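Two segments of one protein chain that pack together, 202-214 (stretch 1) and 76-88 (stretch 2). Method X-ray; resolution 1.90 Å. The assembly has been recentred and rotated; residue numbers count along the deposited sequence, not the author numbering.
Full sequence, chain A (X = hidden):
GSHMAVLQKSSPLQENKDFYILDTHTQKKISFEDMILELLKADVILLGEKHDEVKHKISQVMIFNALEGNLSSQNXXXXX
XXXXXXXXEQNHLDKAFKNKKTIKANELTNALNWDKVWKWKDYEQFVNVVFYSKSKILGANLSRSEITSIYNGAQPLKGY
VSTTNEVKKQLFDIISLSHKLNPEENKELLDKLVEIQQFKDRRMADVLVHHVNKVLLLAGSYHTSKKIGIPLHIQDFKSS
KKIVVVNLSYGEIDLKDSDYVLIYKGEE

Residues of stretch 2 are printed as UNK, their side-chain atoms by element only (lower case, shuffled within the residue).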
# COMPACT_ATOMS: atom_id res chain seq x y z
N ARG A 202 8.32 17.71 3.17
CA ARG A 202 9.12 18.22 4.26
C ARG A 202 10.58 17.80 4.11
O ARG A 202 11.48 18.63 4.26
CB ARG A 202 8.56 17.72 5.60
CG ARG A 202 9.28 18.25 6.83
CD ARG A 202 9.25 19.78 6.89
NE ARG A 202 7.91 20.37 6.94
CZ ARG A 202 7.22 20.58 8.07
NH1 ARG A 202 7.73 20.24 9.26
NH2 ARG A 202 6.02 21.13 8.02
N ARG A 203 10.80 16.53 3.79
CA ARG A 203 12.15 15.97 3.60
C ARG A 203 12.86 16.60 2.41
O ARG A 203 13.98 17.07 2.56
CB ARG A 203 12.11 14.45 3.43
CG ARG A 203 13.46 13.83 2.96
CD ARG A 203 14.56 14.00 3.98
NE ARG A 203 14.18 13.44 5.28
CZ ARG A 203 14.20 12.13 5.61
NH1 ARG A 203 14.61 11.21 4.74
NH2 ARG A 203 13.82 11.77 6.81
N MSE A 204 12.21 16.59 1.23
CA MSE A 204 12.76 17.25 0.05
C MSE A 204 13.10 18.72 0.36
O MSE A 204 14.20 19.16 -0.02
CB MSE A 204 11.86 17.11 -1.16
CG MSE A 204 11.64 15.61 -1.58
SE MSE A 204 10.98 15.46 -3.32
CE MSE A 204 9.15 14.98 -2.76
N ALA A 205 12.20 19.45 1.04
CA ALA A 205 12.51 20.82 1.54
C ALA A 205 13.73 20.87 2.45
O ALA A 205 14.57 21.78 2.34
CB ALA A 205 11.32 21.46 2.23
N ASP A 206 13.82 19.90 3.35
CA ASP A 206 14.92 19.85 4.32
C ASP A 206 16.23 19.75 3.52
O ASP A 206 17.16 20.53 3.74
CB ASP A 206 14.68 18.63 5.26
CG ASP A 206 15.59 18.61 6.49
OD1 ASP A 206 16.48 19.46 6.68
OD2 ASP A 206 15.40 17.70 7.30
N VAL A 207 16.27 18.86 2.55
CA VAL A 207 17.47 18.64 1.72
C VAL A 207 17.86 19.94 0.99
O VAL A 207 19.06 20.32 0.94
CB VAL A 207 17.29 17.43 0.73
CG1 VAL A 207 18.43 17.32 -0.28
CG2 VAL A 207 17.08 16.09 1.50
N LEU A 208 16.85 20.65 0.49
CA LEU A 208 17.12 21.82 -0.36
C LEU A 208 17.56 23.02 0.47
O LEU A 208 18.49 23.76 0.11
CB LEU A 208 15.87 22.14 -1.20
CG LEU A 208 15.44 21.05 -2.19
CD1 LEU A 208 14.11 21.40 -2.87
CD2 LEU A 208 16.54 20.80 -3.26
N VAL A 209 16.92 23.17 1.61
CA VAL A 209 17.15 24.29 2.50
C VAL A 209 18.57 24.25 3.08
O VAL A 209 19.20 25.30 3.26
CB VAL A 209 16.10 24.24 3.62
CG1 VAL A 209 16.57 24.99 4.88
CG2 VAL A 209 14.78 24.81 3.10
N HIS A 210 19.05 23.05 3.38
CA HIS A 210 20.36 22.93 4.02
C HIS A 210 21.54 22.79 3.08
O HIS A 210 22.68 22.82 3.52
CB HIS A 210 20.34 21.85 5.12
CG HIS A 210 19.38 22.19 6.21
ND1 HIS A 210 18.11 21.64 6.28
CD2 HIS A 210 19.47 23.05 7.25
CE1 HIS A 210 17.48 22.14 7.32
NE2 HIS A 210 18.28 23.01 7.92
N HIS A 211 21.27 22.66 1.78
CA HIS A 211 22.34 22.42 0.83
C HIS A 211 23.22 23.67 0.64
O HIS A 211 22.70 24.79 0.53
CB HIS A 211 21.81 21.94 -0.52
CG HIS A 211 22.86 21.30 -1.35
ND1 HIS A 211 23.60 20.22 -0.90
CD2 HIS A 211 23.33 21.58 -2.58
CE1 HIS A 211 24.48 19.87 -1.82
NE2 HIS A 211 24.34 20.69 -2.85
N VAL A 212 24.53 23.48 0.56
CA VAL A 212 25.45 24.66 0.50
C VAL A 212 25.71 25.23 -0.90
O VAL A 212 26.31 26.31 -1.03
CB VAL A 212 26.79 24.36 1.21
CG1 VAL A 212 26.52 24.11 2.70
CG2 VAL A 212 27.51 23.19 0.56
N ASN A 213 25.29 24.50 -1.93
CA ASN A 213 25.46 24.93 -3.33
C ASN A 213 24.10 25.22 -3.97
O ASN A 213 23.09 24.73 -3.50
CB ASN A 213 26.13 23.85 -4.16
CG ASN A 213 27.53 23.51 -3.67
OD1 ASN A 213 28.28 24.40 -3.27
ND2 ASN A 213 27.88 22.21 -3.68
N LYS A 214 24.10 26.01 -5.04
CA LYS A 214 22.90 26.13 -5.86
C LYS A 214 22.42 24.74 -6.26
O LYS A 214 23.20 23.78 -6.48
CB LYS A 214 23.17 27.04 -7.07
CG LYS A 214 21.87 27.55 -7.74
CD LYS A 214 22.15 28.29 -9.12
CE LYS A 214 23.05 29.52 -8.94
NZ LYS A 214 22.41 30.60 -8.07
N UNK A 76 30.87 28.19 -10.50
CA UNK A 76 29.86 28.14 -9.45
C UNK A 76 29.34 26.70 -9.37
O UNK A 76 28.89 26.15 -10.39
c UNK A 76 27.58 28.96 -8.75
c UNK A 76 28.37 31.61 -10.28
c UNK A 76 29.29 30.57 -9.70
c UNK A 76 28.73 29.14 -9.75
N UNK A 77 29.43 26.08 -8.18
CA UNK A 77 28.94 24.72 -7.95
C UNK A 77 27.44 24.65 -8.25
O UNK A 77 26.70 25.58 -7.91
c UNK A 77 30.56 23.99 -6.12
o UNK A 77 31.37 23.66 -6.98
n UNK A 77 30.87 24.09 -4.83
c UNK A 77 29.12 24.28 -6.49
N UNK A 78 27.00 23.55 -8.84
CA UNK A 78 25.57 23.38 -9.13
C UNK A 78 25.20 21.92 -9.07
O UNK A 78 25.72 21.10 -9.87
c UNK A 78 22.19 23.06 -12.62
c UNK A 78 23.52 23.19 -12.20
c UNK A 78 25.26 23.94 -10.53
c UNK A 78 22.78 24.22 -10.15
c UNK A 78 21.43 24.09 -10.58
c UNK A 78 21.15 23.53 -11.80
c UNK A 78 23.82 23.76 -10.96
N UNK A 79 24.30 21.59 -8.14
CA UNK A 79 23.90 20.19 -7.90
C UNK A 79 22.43 19.90 -8.23
O UNK A 79 21.67 20.83 -8.37
c UNK A 79 25.66 19.90 -6.12
o UNK A 79 25.98 20.26 -4.97
c UNK A 79 24.17 19.82 -6.46
o UNK A 79 26.49 19.63 -7.01
N UNK A 80 22.06 18.62 -8.35
CA UNK A 80 20.69 18.20 -8.71
C UNK A 80 20.13 17.21 -7.69
O UNK A 80 20.70 16.15 -7.45
c UNK A 80 19.18 17.10 -10.44
c UNK A 80 20.61 17.61 -10.13
c UNK A 80 20.99 18.65 -11.14
N UNK A 81 19.01 17.59 -7.07
CA UNK A 81 18.33 16.72 -6.12
C UNK A 81 17.20 16.02 -6.88
O UNK A 81 16.59 16.58 -7.78
c UNK A 81 17.76 17.55 -4.94
N UNK A 82 16.93 14.78 -6.49
CA UNK A 82 15.97 13.95 -7.20
C UNK A 82 14.95 13.37 -6.25
O UNK A 82 15.29 12.67 -5.29
c UNK A 82 16.79 13.93 -10.28
c UNK A 82 18.28 11.98 -9.78
c UNK A 82 17.57 13.21 -9.20
c UNK A 82 16.69 12.83 -8.00
N UNK A 83 13.67 13.66 -6.52
CA UNK A 83 12.59 12.97 -5.80
C UNK A 83 12.81 11.44 -5.94
O UNK A 83 12.39 10.68 -5.06
c UNK A 83 11.22 13.32 -6.41
c UNK A 83 10.03 12.52 -5.79
c UNK A 83 8.69 12.70 -6.55
o UNK A 83 7.71 12.09 -6.12
o UNK A 83 8.63 13.44 -7.55
N UNK A 84 13.45 11.00 -7.02
CA UNK A 84 13.52 9.52 -7.20
C UNK A 84 14.57 8.79 -6.39
O UNK A 84 14.59 7.56 -6.39
se UNK A 84 13.36 11.78 -10.09
c UNK A 84 13.43 9.01 -8.66
c UNK A 84 13.84 9.85 -9.86
c UNK A 84 11.42 11.83 -9.73
N UNK A 85 15.39 9.53 -5.65
CA UNK A 85 16.34 8.90 -4.73
C UNK A 85 16.11 9.38 -3.34
O UNK A 85 15.80 10.57 -3.11
c UNK A 85 18.29 6.95 -6.26
c UNK A 85 19.40 9.03 -7.12
c UNK A 85 18.14 8.47 -6.49
c UNK A 85 17.78 9.15 -5.18
N UNK A 86 16.24 8.47 -2.37
CA UNK A 86 16.10 8.84 -0.98
C UNK A 86 17.34 9.55 -0.43
O UNK A 86 18.46 9.25 -0.86
c UNK A 86 15.77 7.60 -0.11
N UNK A 87 17.12 10.46 0.52
CA UNK A 87 18.22 11.23 1.16
C UNK A 87 19.13 10.32 2.01
O UNK A 87 20.32 10.61 2.20
c UNK A 87 17.66 12.37 2.01
o UNK A 87 17.00 11.87 3.15
N UNK A 88 18.55 9.24 2.52
CA UNK A 88 19.29 8.15 3.21
C UNK A 88 20.38 7.48 2.35
O UNK A 88 21.26 6.81 2.87
o UNK A 88 17.57 6.56 2.55
c UNK A 88 18.33 7.03 3.68
c UNK A 88 17.40 7.54 4.74
O HOH W 1 26.56 27.21 -5.71

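Position 76 carries four carbons, forked at the first, with one arm two carbons long, and it stands exposed beside the end of stretch 1: Ile76. Position 77 has two carbons, the second bearing one oxygen and one nitrogen, a flat amide facing the amide of Asn213. It is Asn77, and its ND2 donates to Asn213 OD1 at 3.0 Å.

At position 78 one carbon leads to a ring of six carbons with no heteroatom, lying near the side chain of Lys214: Phe78, its CD2 4.2 Å from Lys214 CB. Position 79 shows two carbons, the second carrying two oxygens, one of which meets two nitrogen donors of stretch 1. A short carboxylate fits: Asp79. Its OD2 accepts from His211 NE2 at 2.7 Å, near the plane of the imidazole, and from Asn213 ND2 at 3.0 Å, while OD1 is satisfied elsewhere in the structure.

Position 80 has one carbon carrying two more and points away from stretch 1: Val80. Position 81 turns back toward it with a single carbon, CB, 3.9 Å from Leu208 CD2: Ala81. Position 82, four carbons forked at the second, again points away: Leu82.

Position 83 has three carbons, the third with two oxygens, and its CB touches Met204 SE at 3.8 Å: Glu83. Position 84, two carbons, a selenium and a last carbon in an unbranched chain, is selenomethionine, Met84, out of reach of stretch 1. Position 85, four carbons forked at the second, is Leu85, which closes a type I turn begun at Leu82, its N bonded to Leu82 O at 3.2 Å.

Position 86 has one carbon and no contact: Ala86. Position 87 has one carbon, its CB 3.8 Å from Val207 CG2, and one oxygen beside the guanidinium of Arg203: Ser87, whose OG accepts a weak bond from Arg203 NH1 at 2.9 Å. Position 88, one carbon carrying an oxygen and a carbon, is Thr88, at the margin.

The contact grades from polar to apolar and back. Beyond the helix, Asp79 gathers His211 and Asn213 on one oxygen, and its backbone N donates to Lys214 O at 3.0 Å, nearly straight at 175°. A water extends this backbone pairing, accepting from Lys214 N at 2.8 Å and donating to Asn77 O at 2.7 Å. Along the strand, 79 and 81 face stretch 1 while 80 and 82 face away. The small Ala81 receives Leu208, and after the turn Ser87 meets the helix again at Val207 and Arg203.

Stretch 2, residues 76-88: INFDVALEMLAST
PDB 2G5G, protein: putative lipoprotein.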